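Local coordinates for penicillin-binding 1 transmembrane protein MrcA (Nitrosomonas europaea ATCC 19718, PDB 3D0F), which probably polymerises the glycan strands of peptidoglycan and cross-links their peptides as a bifunctional penicillin-binding protein, of which this chain is the OB-like domain, at residues D35-A44 with I84-K93; I59-A69 with V92-I102. All blocks are in the same frame, centred on the assembly; numbering follows the deposited sequence.

Interaction 1: D35-A44 with I84-K93; sequences DILAAVVLSA and IRPGALIRVK. With PO4 (phosphate ion), chain C.
Val41 packs its CG2 against Ile90 CD1 at 3.6 Å, the two side chains crossing at about a right angle. With CG1 anti to the backbone N (chi1 172°), CG2 also meets Ile84 CG2 and Ala88 CB, while CG1 rests against the carbonyl oxygen of Arg85. On the same face Ala39 CB lies 4.2 Å from Val92 CG2, and Leu37 CB follows it along Val92. Behind these apolar contacts stands an antiparallel ladder, in which Leu37 with Val92 and Ala39 with Ile90 are hydrogen-bonded pairs and Ala38 with Arg91 and Val40 with Leu89 are not. Strands 37-41 and 88-93, neighbours in the sheet of this OB-like domain, run at 134° to each other. At the end of the ladder Val41 is gripped twice: its N binds Ala88 O, and its O takes the N-H of Gly87 at 2.8 Å, within the type II turn from Arg85 to Ala88. The other face carries Arg91, whose chain bends about its CB-CG bond (chi2 -75°) and passes across Ile36 CG2; NH1 comes obliquely within 3.6 Å of Ala38 CB. Its guanidinium presents an edge to a phosphate ion, probably from the crystallisation liquor: NH1 binds O4 at 3.0 Å and NH2 binds O1 at 2.9 Å, both nearly straight. A water near Ile36 O accepts from NH1, and NH2 also forms a salt bridge with Glu8 of the second subunit. At the far end Lys93 NZ stays 4.3 Å from Asp35 OD2, whereas Asp35 OD1 pairs with Arg53 of the second subunit.

Interaction 2: I59-A69 with V92-I102; sequences IRITGDGLKAA and VKKTEKGSWQI
Ile59 lies against the indole of Trp100, the two side chains crossing at about a right angle. This contact packs together strands 58-61 and 100-103, the two outermost of the sheet, as expected of the closing side of an OB-like barrel. From CB, which is 4.0 Å from Trp100 CD1, the Ile59 side chain divides. CG2 stands over the five-membered ring in a CH-pi contact, 3.7 Å from the centroid and 19° off the normal. The other branch places CG1 between the backbone N and the carbonyl carbon (chi1 58°), which sets CD1 beside Trp100 CG and CD2 and 3.8 Å from Val92 CG2. Lys94 CB covers the opposite face of the indole, so the ring is held between two aliphatic groups. Ile61 continues the packing: CG1 meets Trp100 CB, and CD1 fits between Val92 CG1 and Ile102 CG1. Farther along, Leu66 CD2 and Ala69 CB add to the cover over the Ile102 side chain.

Between the strand ends the polar links are largely water-mediated, one water joining Arg60 O to Trp100 N and another joining Thr62 N to Trp100 O. Residues 64-68, helical in their backbone angles, come in closely enough to bond directly. There Gly65 lies with its CA 3.7 Å from the CA of Gln101. Ile102 N donates to Gly65 O at 3.0 Å, and the same oxygen also receives a proton from a water that donates to Ile102 O and accepts from Ala69 N.

In the fold
Both interactions draw on strand 88-94, sharing Val92 and Lys93, and their centres lie 11 Å apart. Along the chain their segments alternate, 35-44, 59-69, 84-93, 92-102, so the two contacts cross along the chain. Interaction 1 pairs the middle strand of the five-stranded antiparallel sheet, 37-45, with its neighbour 88-94; interaction 2 brings together the outermost strands, 58-61 and 100-103. Their apolar sides meet in one core, with Leu37 CD1 3.7 Å from Trp100 CH2 and Ile90 CD1 packed near Ile102 CG1. Both also touch the second subunit, and at Ala88 and Leu89 the sheet runs on into it as an antiparallel ladder.

Interaction 1: D35-A44 with I84-K93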
loop_
_atom_site.group_PDB
_atom_site.type_symbol
_atom_site.label_atom_id
_atom_site.label_comp_id
_atom_site.label_asym_id
_atom_site.label_seq_id
_atom_site.Cartn_x
_atom_site.Cartn_y
_atom_site.Cartn_z
ATOM N N ASP A 35 -2.277 0.626 -0.295
ATOM C CA ASP A 35 -1.965 1.689 -1.256
ATOM C C ASP A 35 -2.031 3.090 -0.656
ATOM O O ASP A 35 -1.819 4.081 -1.379
ATOM C CB ASP A 35 -2.841 1.610 -2.488
ATOM C CG ASP A 35 -2.855 0.194 -3.146
ATOM O OD1 ASP A 35 -1.746 -0.275 -3.480
ATOM O OD2 ASP A 35 -3.966 -0.383 -3.320
ATOM N N ILE A 36 -2.327 3.172 0.625
ATOM C CA ILE A 36 -2.332 4.442 1.377
ATOM C C ILE A 36 -1.014 4.476 2.111
ATOM O O ILE A 36 -0.828 3.773 3.122
ATOM C CB ILE A 36 -3.524 4.575 2.360
ATOM C CG1 ILE A 36 -4.819 4.519 1.557
ATOM C CG2 ILE A 36 -3.412 5.929 3.133
ATOM C CD1 ILE A 36 -6.087 4.544 2.391
ATOM N N LEU A 37 -0.102 5.291 1.594
ATOM C CA LEU A 37 1.310 5.241 1.953
ATOM C C LEU A 37 1.743 6.406 2.815
ATOM O O LEU A 37 1.216 7.490 2.715
ATOM C CB LEU A 37 2.155 5.259 0.691
ATOM C CG LEU A 37 1.779 4.245 -0.371
ATOM C CD1 LEU A 37 2.768 4.300 -1.510
ATOM C CD2 LEU A 37 1.638 2.818 0.221
ATOM N N ALA A 38 2.720 6.162 3.669
ATOM C CA ALA A 38 3.279 7.220 4.517
ATOM C C ALA A 38 4.199 8.100 3.688
ATOM O O ALA A 38 4.957 7.652 2.820
ATOM C CB ALA A 38 4.060 6.627 5.739
ATOM N N ALA A 39 4.202 9.400 4.008
ATOM C CA ALA A 39 5.160 10.294 3.403
ATOM C C ALA A 39 5.436 11.434 4.386
ATOM O O ALA A 39 4.582 11.802 5.184
ATOM C CB ALA A 39 4.686 10.859 2.062
ATOM N N VAL A 40 6.621 11.983 4.291
ATOM C CA VAL A 40 6.981 13.145 5.107
ATOM C C VAL A 40 7.104 14.358 4.213
ATOM O O VAL A 40 7.798 14.328 3.197
ATOM C CB VAL A 40 8.296 12.964 5.922
ATOM C CG1 VAL A 40 9.490 12.663 5.021
ATOM C CG2 VAL A 40 8.593 14.205 6.756
ATOM N N VAL A 41 6.448 15.429 4.603
ATOM C CA VAL A 41 6.449 16.665 3.822
ATOM C C VAL A 41 7.814 17.367 3.875
ATOM O O VAL A 41 8.402 17.531 4.958
ATOM C CB VAL A 41 5.300 17.612 4.241
ATOM C CG1 VAL A 41 5.449 19.033 3.528
ATOM C CG2 VAL A 41 3.938 16.930 3.919
ATOM N N LEU A 42 8.308 17.718 2.694
ATOM C CA LEU A 42 9.539 18.504 2.549
ATOM C C LEU A 42 9.269 19.994 2.312
ATOM O O LEU A 42 10.038 20.836 2.746
ATOM C CB LEU A 42 10.378 17.958 1.377
ATOM C CG LEU A 42 10.679 16.462 1.499
ATOM C CD1 LEU A 42 11.546 16.017 0.311
ATOM C CD2 LEU A 42 11.302 16.048 2.837
ATOM N N SER A 43 8.240 20.322 1.533
ATOM C CA SER A 43 7.846 21.655 1.284
ATOM C C SER A 43 6.350 21.705 1.065
ATOM O O SER A 43 5.775 20.735 0.600
ATOM C CB SER A 43 8.585 22.193 0.081
ATOM O OG SER A 43 8.103 21.640 -1.108
ATOM N N ALA A 44 5.737 22.853 1.361
ATOM C CA ALA A 44 4.285 23.000 1.194
ATOM C C ALA A 44 3.879 24.408 0.924
ATOM O O ALA A 44 4.318 25.347 1.594
ATOM C CB ALA A 44 3.544 22.504 2.396
ATOM N N ILE A 84 -0.175 21.629 7.311
ATOM C CA ILE A 84 0.880 20.901 6.600
ATOM C C ILE A 84 2.079 21.836 6.399
ATOM O O ILE A 84 1.928 22.979 5.930
ATOM C CB ILE A 84 0.363 20.371 5.283
ATOM C CG1 ILE A 84 -0.668 19.262 5.563
ATOM C CG2 ILE A 84 1.512 19.852 4.393
ATOM C CD1 ILE A 84 -1.609 18.922 4.430
ATOM N N ARG A 85 3.259 21.344 6.761
ATOM C CA ARG A 85 4.510 22.141 6.814
ATOM C C ARG A 85 5.661 21.144 6.744
ATOM O O ARG A 85 5.461 19.947 6.975
ATOM C CB ARG A 85 4.606 22.976 8.107
ATOM C CG ARG A 85 5.245 22.272 9.364
ATOM C CD ARG A 85 5.604 23.274 10.508
ATOM N NE ARG A 85 6.384 22.642 11.588
ATOM C CZ ARG A 85 5.893 22.235 12.756
ATOM N NH1 ARG A 85 4.624 22.463 13.089
ATOM N NH2 ARG A 85 6.704 21.652 13.639
ATOM N N PRO A 86 6.892 21.612 6.466
ATOM C CA PRO A 86 7.956 20.607 6.457
ATOM C C PRO A 86 8.074 19.765 7.725
ATOM O O PRO A 86 8.125 20.310 8.848
ATOM C CB PRO A 86 9.217 21.429 6.201
ATOM C CG PRO A 86 8.737 22.633 5.545
ATOM C CD PRO A 86 7.388 22.941 6.093
ATOM N N GLY A 87 8.134 18.460 7.537
ATOM C CA GLY A 87 8.156 17.478 8.608
ATOM C C GLY A 87 6.822 16.821 8.878
ATOM O O GLY A 87 6.767 15.825 9.579
ATOM N N ALA A 88 5.751 17.371 8.320
ATOM C CA ALA A 88 4.440 16.783 8.543
ATOM C C ALA A 88 4.432 15.366 8.012
ATOM O O ALA A 88 4.815 15.131 6.882
ATOM C CB ALA A 88 3.390 17.608 7.866
ATOM N N LEU A 89 3.938 14.446 8.834
ATOM C CA LEU A 89 3.669 13.071 8.431
ATOM C C LEU A 89 2.255 13.008 7.853
ATOM O O LEU A 89 1.250 13.283 8.533
ATOM C CB LEU A 89 3.805 12.111 9.636
ATOM C CG LEU A 89 3.506 10.639 9.357
ATOM C CD1 LEU A 89 4.426 10.064 8.285
ATOM C CD2 LEU A 89 3.586 9.857 10.673
ATOM N N ILE A 90 2.191 12.662 6.575
ATOM C CA ILE A 90 0.921 12.546 5.834
ATOM C C ILE A 90 0.777 11.187 5.240
ATOM O O ILE A 90 1.704 10.371 5.260
ATOM C CB ILE A 90 0.805 13.646 4.736
ATOM C CG1 ILE A 90 1.961 13.576 3.738
ATOM C CG2 ILE A 90 0.762 15.062 5.452
ATOM C CD1 ILE A 90 1.764 14.377 2.482
ATOM N N ARG A 91 -0.386 10.946 4.677
ATOM C CA ARG A 91 -0.630 9.730 3.924
ATOM C C ARG A 91 -1.007 10.143 2.518
ATOM O O ARG A 91 -1.747 11.108 2.308
ATOM C CB ARG A 91 -1.771 8.913 4.552
ATOM C CG ARG A 91 -1.504 8.561 6.024
ATOM C CD ARG A 91 -0.476 7.442 6.233
ATOM N NE ARG A 91 -0.163 7.385 7.652
ATOM C CZ ARG A 91 0.619 6.473 8.231
ATOM N NH1 ARG A 91 1.135 5.488 7.525
ATOM N NH2 ARG A 91 0.856 6.574 9.545
ATOM N N VAL A 92 -0.539 9.355 1.577
ATOM C CA VAL A 92 -0.765 9.621 0.150
ATOM C C VAL A 92 -1.200 8.385 -0.609
ATOM O O VAL A 92 -0.852 7.252 -0.226
ATOM C CB VAL A 92 0.514 10.208 -0.487
ATOM C CG1 VAL A 92 0.856 11.516 0.187
ATOM C CG2 VAL A 92 1.687 9.246 -0.328
ATOM N N LYS A 93 -1.914 8.619 -1.706
ATOM C CA LYS A 93 -2.324 7.522 -2.573
ATOM C C LYS A 93 -2.223 7.996 -4.035
ATOM O O LYS A 93 -2.649 9.111 -4.343
ATOM C CB LYS A 93 -3.761 7.156 -2.231
ATOM C CG LYS A 93 -4.330 5.929 -2.937
ATOM C CD LYS A 93 -5.741 5.650 -2.464
ATOM C CE LYS A 93 -6.452 4.587 -3.256
ATOM N NZ LYS A 93 -5.655 3.492 -3.763
HETATM P P PO4 C . 2.584 3.299 10.447
HETATM O O1 PO4 C . 2.234 4.584 11.142
HETATM O O2 PO4 C . 3.809 2.743 11.133
HETATM O O3 PO4 C . 1.425 2.328 10.575
HETATM O O4 PO4 C . 2.886 3.481 8.982
HETATM O O HOH W 1 -6.264 0.424 -3.182
HETATM O O HOH W 2 0.547 3.835 5.306
#

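Interaction 2: I59-A69 with V92-I102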
loop_
_atom_site.group_PDB
_atom_site.type_symbol
_atom_site.label_atom_id
_atom_site.label_comp_id
_atom_site.label_asym_id
_atom_site.label_seq_id
_atom_site.Cartn_x
_atom_site.Cartn_y
_atom_site.Cartn_z
ATOM N N ILE A 59 7.723 12.805 -4.162
ATOM C CA ILE A 59 6.529 13.056 -4.990
ATOM C C ILE A 59 6.091 14.515 -4.831
ATOM O O ILE A 59 6.421 15.158 -3.845
ATOM C CB ILE A 59 5.333 12.116 -4.625
ATOM C CG1 ILE A 59 4.918 12.231 -3.150
ATOM C CG2 ILE A 59 5.685 10.633 -4.950
ATOM C CD1 ILE A 59 3.644 11.452 -2.770
ATOM N N ARG A 60 5.390 15.000 -5.852
ATOM C CA ARG A 60 4.829 16.339 -5.856
ATOM C C ARG A 60 3.313 16.236 -6.028
ATOM O O ARG A 60 2.845 15.705 -7.061
ATOM C CB ARG A 60 5.452 17.177 -6.983
ATOM C CG ARG A 60 5.283 18.661 -6.843
ATOM C CD ARG A 60 6.280 19.386 -7.819
ATOM N NE ARG A 60 6.299 20.814 -7.633
ATOM C CZ ARG A 60 5.514 21.675 -8.258
ATOM N NH1 ARG A 60 4.591 21.275 -9.153
ATOM N NH2 ARG A 60 5.640 22.964 -7.973
ATOM N N ILE A 61 2.564 16.790 -5.077
ATOM C CA ILE A 61 1.079 16.733 -5.053
ATOM C C ILE A 61 0.593 18.134 -5.384
ATOM O O ILE A 61 1.027 19.099 -4.754
ATOM C CB ILE A 61 0.524 16.254 -3.706
ATOM C CG1 ILE A 61 1.169 14.896 -3.351
ATOM C CG2 ILE A 61 -1.034 16.124 -3.729
ATOM C CD1 ILE A 61 1.501 14.738 -1.871
ATOM N N THR A 62 -0.334 18.212 -6.348
ATOM C CA THR A 62 -0.840 19.484 -6.867
ATOM C C THR A 62 -2.316 19.319 -7.246
ATOM O O THR A 62 -2.831 18.216 -7.218
ATOM C CB THR A 62 -0.086 19.950 -8.143
ATOM O OG1 THR A 62 -0.306 19.007 -9.221
ATOM C CG2 THR A 62 1.425 20.068 -7.846
ATOM N N GLY A 63 -2.957 20.397 -7.660
ATOM C CA GLY A 63 -4.321 20.338 -8.234
ATOM C C GLY A 63 -5.299 19.503 -7.395
ATOM O O GLY A 63 -5.467 19.715 -6.192
ATOM N N ASP A 64 -5.934 18.562 -8.061
ATOM C CA ASP A 64 -6.977 17.730 -7.419
ATOM C C ASP A 64 -6.439 17.004 -6.186
ATOM O O ASP A 64 -7.169 16.820 -5.198
ATOM C CB ASP A 64 -7.516 16.713 -8.399
ATOM C CG ASP A 64 -8.318 17.316 -9.519
ATOM O OD1 ASP A 64 -8.661 18.528 -9.504
ATOM O OD2 ASP A 64 -8.649 16.504 -10.441
ATOM N N GLY A 65 -5.160 16.609 -6.219
ATOM C CA GLY A 65 -4.543 15.892 -5.112
ATOM C C GLY A 65 -4.492 16.649 -3.804
ATOM O O GLY A 65 -4.308 16.036 -2.760
ATOM N N LEU A 66 -4.595 17.985 -3.853
ATOM C CA LEU A 66 -4.549 18.818 -2.676
ATOM C C LEU A 66 -5.937 19.230 -2.160
ATOM O O LEU A 66 -6.041 19.874 -1.132
ATOM C CB LEU A 66 -3.751 20.104 -2.979
ATOM C CG LEU A 66 -2.297 19.919 -3.328
ATOM C CD1 LEU A 66 -1.659 21.296 -3.564
ATOM C CD2 LEU A 66 -1.536 19.137 -2.249
ATOM N N LYS A 67 -6.991 18.890 -2.887
ATOM C CA LYS A 67 -8.340 19.379 -2.592
ATOM C C LYS A 67 -8.806 19.009 -1.197
ATOM O O LYS A 67 -9.308 19.859 -0.432
ATOM C CB LYS A 67 -9.329 18.811 -3.608
ATOM C CG LYS A 67 -9.208 19.411 -5.015
ATOM C CD LYS A 67 -10.234 18.812 -6.013
ATOM C CE LYS A 67 -11.604 19.409 -5.860
ATOM N NZ LYS A 67 -11.631 20.840 -6.265
ATOM N N ALA A 68 -8.659 17.725 -0.865
ATOM C CA ALA A 68 -9.176 17.243 0.431
ATOM C C ALA A 68 -8.472 17.934 1.571
ATOM O O ALA A 68 -9.093 18.256 2.578
ATOM C CB ALA A 68 -9.021 15.770 0.550
ATOM N N ALA A 69 -7.193 18.238 1.392
ATOM C CA ALA A 69 -6.339 18.837 2.417
ATOM C C ALA A 69 -6.354 20.383 2.479
ATOM O O ALA A 69 -5.541 21.013 3.165
ATOM C CB ALA A 69 -4.896 18.301 2.249
ATOM N N VAL A 92 -0.539 9.355 1.577
ATOM C CA VAL A 92 -0.765 9.621 0.150
ATOM C C VAL A 92 -1.200 8.385 -0.609
ATOM O O VAL A 92 -0.852 7.252 -0.226
ATOM C CB VAL A 92 0.514 10.208 -0.487
ATOM C CG1 VAL A 92 0.856 11.516 0.187
ATOM C CG2 VAL A 92 1.687 9.246 -0.328
ATOM N N LYS A 93 -1.914 8.619 -1.706
ATOM C CA LYS A 93 -2.324 7.522 -2.573
ATOM C C LYS A 93 -2.223 7.996 -4.035
ATOM O O LYS A 93 -2.649 9.111 -4.343
ATOM C CB LYS A 93 -3.761 7.156 -2.231
ATOM C CG LYS A 93 -4.330 5.929 -2.937
ATOM C CD LYS A 93 -5.741 5.650 -2.464
ATOM C CE LYS A 93 -6.452 4.587 -3.256
ATOM N NZ LYS A 93 -5.655 3.492 -3.763
ATOM N N LYS A 94 -1.856 7.075 -4.913
ATOM C CA LYS A 94 -1.712 7.362 -6.330
ATOM C C LYS A 94 -3.045 7.046 -7.013
ATOM O O LYS A 94 -3.573 5.922 -6.868
ATOM C CB LYS A 94 -0.569 6.540 -6.904
ATOM C CG LYS A 94 -0.154 6.969 -8.305
ATOM C CD LYS A 94 0.969 6.094 -8.811
ATOM C CE LYS A 94 1.679 6.680 -9.998
ATOM N NZ LYS A 94 2.605 5.665 -10.547
ATOM N N THR A 95 -3.609 8.002 -7.735
ATOM C CA THR A 95 -4.848 7.757 -8.433
ATOM C C THR A 95 -4.623 6.913 -9.695
ATOM O O THR A 95 -3.491 6.727 -10.158
ATOM C CB THR A 95 -5.516 9.033 -8.843
ATOM O OG1 THR A 95 -4.729 9.605 -9.913
ATOM C CG2 THR A 95 -5.656 10.027 -7.651
ATOM N N GLU A 96 -5.710 6.405 -10.290
ATOM C CA GLU A 96 -5.571 5.601 -11.506
ATOM C C GLU A 96 -5.073 6.431 -12.692
ATOM O O GLU A 96 -4.621 5.877 -13.699
ATOM C CB GLU A 96 -6.907 4.962 -11.895
ATOM C CG GLU A 96 -7.413 3.903 -10.950
ATOM C CD GLU A 96 -8.800 3.408 -11.322
ATOM O OE1 GLU A 96 -9.576 3.059 -10.408
ATOM O OE2 GLU A 96 -9.118 3.365 -12.537
ATOM N N LYS A 97 -5.224 7.745 -12.614
ATOM C CA LYS A 97 -4.688 8.603 -13.650
ATOM C C LYS A 97 -3.206 8.918 -13.417
ATOM O O LYS A 97 -2.568 9.422 -14.335
ATOM C CB LYS A 97 -5.498 9.890 -13.787
ATOM C CG LYS A 97 -6.905 9.675 -14.244
ATOM C CD LYS A 97 -7.707 10.913 -14.138
ATOM C CE LYS A 97 -9.120 10.678 -14.658
ATOM N NZ LYS A 97 -10.019 11.844 -14.308
ATOM N N GLY A 98 -2.672 8.564 -12.251
ATOM C CA GLY A 98 -1.213 8.626 -12.036
ATOM C C GLY A 98 -0.711 9.712 -11.111
ATOM O O GLY A 98 0.473 9.734 -10.799
ATOM N N SER A 99 -1.584 10.599 -10.665
ATOM C CA SER A 99 -1.171 11.695 -9.793
ATOM C C SER A 99 -1.386 11.261 -8.351
ATOM O O SER A 99 -2.314 10.486 -8.032
ATOM C CB SER A 99 -1.996 12.972 -10.081
ATOM O OG SER A 99 -1.783 13.546 -11.357
ATOM N N TRP A 100 -0.544 11.759 -7.440
ATOM C CA TRP A 100 -0.674 11.481 -6.035
ATOM C C TRP A 100 -1.662 12.424 -5.395
ATOM O O TRP A 100 -1.778 13.579 -5.799
ATOM C CB TRP A 100 0.695 11.603 -5.333
ATOM C CG TRP A 100 1.628 10.468 -5.743
ATOM C CD1 TRP A 100 2.478 10.458 -6.795
ATOM C CD2 TRP A 100 1.765 9.182 -5.115
ATOM N NE1 TRP A 100 3.122 9.244 -6.892
ATOM C CE2 TRP A 100 2.724 8.457 -5.849
ATOM C CE3 TRP A 100 1.160 8.570 -4.022
ATOM C CZ2 TRP A 100 3.080 7.145 -5.529
ATOM C CZ3 TRP A 100 1.558 7.276 -3.683
ATOM C CH2 TRP A 100 2.486 6.580 -4.451
ATOM N N GLN A 101 -2.353 11.935 -4.360
ATOM C CA GLN A 101 -3.263 12.727 -3.566
ATOM C C GLN A 101 -2.990 12.539 -2.084
ATOM O O GLN A 101 -2.590 11.448 -1.646
ATOM C CB GLN A 101 -4.707 12.315 -3.896
ATOM C CG GLN A 101 -4.992 10.875 -3.506
ATOM C CD GLN A 101 -6.262 10.271 -4.055
ATOM O OE1 GLN A 101 -6.342 9.040 -4.164
ATOM N NE2 GLN A 101 -7.255 11.092 -4.355
ATOM N N ILE A 102 -3.220 13.596 -1.301
ATOM C CA ILE A 102 -3.142 13.539 0.162
ATOM C C ILE A 102 -4.483 13.023 0.681
ATOM O O ILE A 102 -5.573 13.594 0.419
ATOM C CB ILE A 102 -2.836 14.886 0.772
ATOM C CG1 ILE A 102 -1.493 15.433 0.272
ATOM C CG2 ILE A 102 -2.916 14.756 2.297
ATOM C CD1 ILE A 102 -1.099 16.810 0.818
HETATM O O HOH W 3 1.596 13.521 -8.291
HETATM O O HOH W 4 -1.200 15.592 -7.554
HETATM O O HOH W 5 -5.834 16.332 -0.503
#